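Local coordinates for LYND (PDB 4V1T), which probably catalyses ATP-dependent cyclodehydration of peptide residues to azoline heterocycles, as in the YcaO family, at residues K301-I306 with H357-T363. Sequence-based numbering, arbitrary orientation.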
loop_
_atom_site.group_PDB
_atom_site.type_symbol
_atom_site.label_atom_id
_atom_site.label_comp_id
_atom_site.label_asym_id
_atom_site.label_seq_id
_atom_site.Cartn_x
_atom_site.Cartn_y
_atom_site.Cartn_z
ATOM N N LYS B 301 -12.018 4.592 -4.799
ATOM C CA LYS B 301 -10.704 5.171 -5.067
ATOM C C LYS B 301 -10.752 6.698 -5.002
ATOM O O LYS B 301 -11.718 7.309 -5.459
ATOM C CB LYS B 301 -10.218 4.753 -6.459
ATOM C CG LYS B 301 -9.570 3.379 -6.543
ATOM C CD LYS B 301 -9.511 2.905 -7.998
ATOM C CE LYS B 301 -8.248 2.109 -8.306
ATOM N NZ LYS B 301 -7.136 2.979 -8.795
ATOM N N SER B 302 -9.696 7.295 -4.445
ATOM C CA SER B 302 -9.492 8.740 -4.483
ATOM C C SER B 302 -8.438 9.066 -5.516
ATOM O O SER B 302 -7.374 8.464 -5.533
ATOM C CB SER B 302 -9.061 9.282 -3.117
ATOM O OG SER B 302 -10.030 8.972 -2.143
ATOM N N HIS B 303 -8.747 10.023 -6.377
ATOM C CA HIS B 303 -7.863 10.395 -7.483
ATOM C C HIS B 303 -7.482 11.875 -7.373
ATOM O O HIS B 303 -8.349 12.743 -7.401
ATOM C CB HIS B 303 -8.543 10.115 -8.828
ATOM C CG HIS B 303 -9.254 8.803 -8.881
ATOM N ND1 HIS B 303 -8.654 7.656 -9.352
ATOM C CD2 HIS B 303 -10.506 8.445 -8.506
ATOM C CE1 HIS B 303 -9.510 6.654 -9.284
ATOM N NE2 HIS B 303 -10.639 7.104 -8.768
ATOM N N ILE B 304 -6.183 12.148 -7.261
ATOM C CA ILE B 304 -5.691 13.510 -7.088
ATOM C C ILE B 304 -5.606 14.247 -8.423
ATOM O O ILE B 304 -4.918 13.807 -9.329
ATOM C CB ILE B 304 -4.294 13.540 -6.444
ATOM C CG1 ILE B 304 -4.273 12.765 -5.120
ATOM C CG2 ILE B 304 -3.837 14.987 -6.219
ATOM C CD1 ILE B 304 -4.778 13.546 -3.928
ATOM N N LEU B 305 -6.273 15.387 -8.519
ATOM C CA LEU B 305 -6.163 16.248 -9.686
ATOM C C LEU B 305 -5.060 17.278 -9.490
ATOM O O LEU B 305 -5.164 18.155 -8.636
ATOM C CB LEU B 305 -7.491 16.960 -9.964
ATOM C CG LEU B 305 -7.445 18.027 -11.063
ATOM C CD1 LEU B 305 -7.069 17.400 -12.403
ATOM C CD2 LEU B 305 -8.778 18.756 -11.165
ATOM N N ILE B 306 -4.013 17.176 -10.298
ATOM C CA ILE B 306 -2.934 18.145 -10.261
ATOM C C ILE B 306 -3.299 19.333 -11.143
ATOM O O ILE B 306 -3.726 19.165 -12.272
ATOM C CB ILE B 306 -1.594 17.529 -10.726
ATOM C CG1 ILE B 306 -1.023 16.604 -9.648
ATOM C CG2 ILE B 306 -0.552 18.620 -11.006
ATOM C CD1 ILE B 306 -1.682 15.255 -9.575
ATOM N N HIS B 357 0.740 9.262 -6.326
ATOM C CA HIS B 357 -0.495 9.930 -6.742
ATOM C C HIS B 357 -0.699 9.924 -8.256
ATOM O O HIS B 357 -1.816 10.108 -8.744
ATOM C CB HIS B 357 -0.510 11.372 -6.228
ATOM C CG HIS B 357 0.638 12.200 -6.710
ATOM N ND1 HIS B 357 0.527 13.086 -7.761
ATOM C CD2 HIS B 357 1.923 12.269 -6.294
ATOM C CE1 HIS B 357 1.694 13.668 -7.967
ATOM N NE2 HIS B 357 2.557 13.190 -7.088
ATOM N N LEU B 358 0.385 9.721 -8.999
ATOM C CA LEU B 358 0.297 9.646 -10.449
ATOM C C LEU B 358 -0.341 8.327 -10.905
ATOM O O LEU B 358 -0.673 8.168 -12.081
ATOM C CB LEU B 358 1.680 9.811 -11.065
ATOM C CG LEU B 358 2.350 11.162 -10.837
ATOM C CD1 LEU B 358 3.723 11.160 -11.499
ATOM C CD2 LEU B 358 1.509 12.304 -11.372
ATOM N N ILE B 359 -0.511 7.386 -9.976
ATOM C CA ILE B 359 -1.176 6.116 -10.299
ATOM C C ILE B 359 -2.686 6.279 -10.191
ATOM O O ILE B 359 -3.240 6.335 -9.093
ATOM C CB ILE B 359 -0.717 4.961 -9.377
ATOM C CG1 ILE B 359 0.806 4.803 -9.401
ATOM C CG2 ILE B 359 -1.359 3.648 -9.816
ATOM C CD1 ILE B 359 1.373 4.025 -8.237
ATOM N N SER B 360 -3.338 6.357 -11.341
ATOM C CA SER B 360 -4.781 6.511 -11.411
ATOM C C SER B 360 -5.255 6.439 -12.852
ATOM O O SER B 360 -4.772 7.192 -13.698
ATOM C CB SER B 360 -5.211 7.850 -10.819
ATOM O OG SER B 360 -6.560 8.128 -11.157
ATOM N N PRO B 361 -6.223 5.554 -13.139
ATOM C CA PRO B 361 -6.739 5.485 -14.507
ATOM C C PRO B 361 -7.691 6.622 -14.862
ATOM O O PRO B 361 -8.210 6.653 -15.969
ATOM C CB PRO B 361 -7.467 4.141 -14.531
ATOM C CG PRO B 361 -7.918 3.939 -13.137
ATOM C CD PRO B 361 -6.876 4.573 -12.253
ATOM N N VAL B 362 -7.903 7.552 -13.927
ATOM C CA VAL B 362 -8.817 8.675 -14.128
ATOM C C VAL B 362 -8.045 9.983 -14.246
ATOM O O VAL B 362 -8.150 10.688 -15.253
ATOM C CB VAL B 362 -9.826 8.782 -12.963
ATOM C CG1 VAL B 362 -10.752 9.981 -13.144
ATOM C CG2 VAL B 362 -10.626 7.490 -12.842
ATOM N N THR B 363 -7.263 10.288 -13.221
ATOM C CA THR B 363 -6.540 11.553 -13.128
ATOM C C THR B 363 -5.030 11.379 -13.271
ATOM O O THR B 363 -4.283 12.360 -13.308
ATOM C CB THR B 363 -6.814 12.227 -11.765
ATOM O OG1 THR B 363 -6.463 13.605 -11.834
ATOM C CG2 THR B 363 -6.013 11.549 -10.669
HETATM O O HOH W 1 -4.109 10.166 -7.533
HETATM O O HOH W 2 -2.687 12.465 -10.104
HETATM O O HOH W 3 -4.049 15.103 -12.527
#
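H303 meets S360 at the ring edge, where ND1 and OG lie 2.8 Å apart in a hydrogen bond that either could donate. With OG anti to the S360 backbone N (chi1 167°), the same oxygen accepts from V362 N and T363 N, each 3.1 Å from OG; the loop thus closes as an ST turn and ST motif. V362 packs its CG2 over one face of the imidazole, 4.0 Å from the ring centroid and 17° off the ring normal, a CH-pi contact, while H303 NE2 bonds T292 OG1 of the adjoining strand. T363 CG2 adds a close contact at H303 CB (3.4 Å). Replacing S360 by alanine removes OG, which would probably leave H303 ND1 without this mate and the two turn amides without their shared acceptor.

The far side is looser and wet. I304 CG1 stands 4.2 Å from H357 CB, and two waters link I304 N and O to H357 O; a third joins I306 N to T363 O. I306 CD1 approaches H357 ND1 at the ring edge (3.6 Å), and this buried nitrogen has no polar partner in the model.

One hydroxyl oxygen thus joins the edge-strand imidazole to two amides of its own loop, so turn geometry and strand-loop contact share an atom.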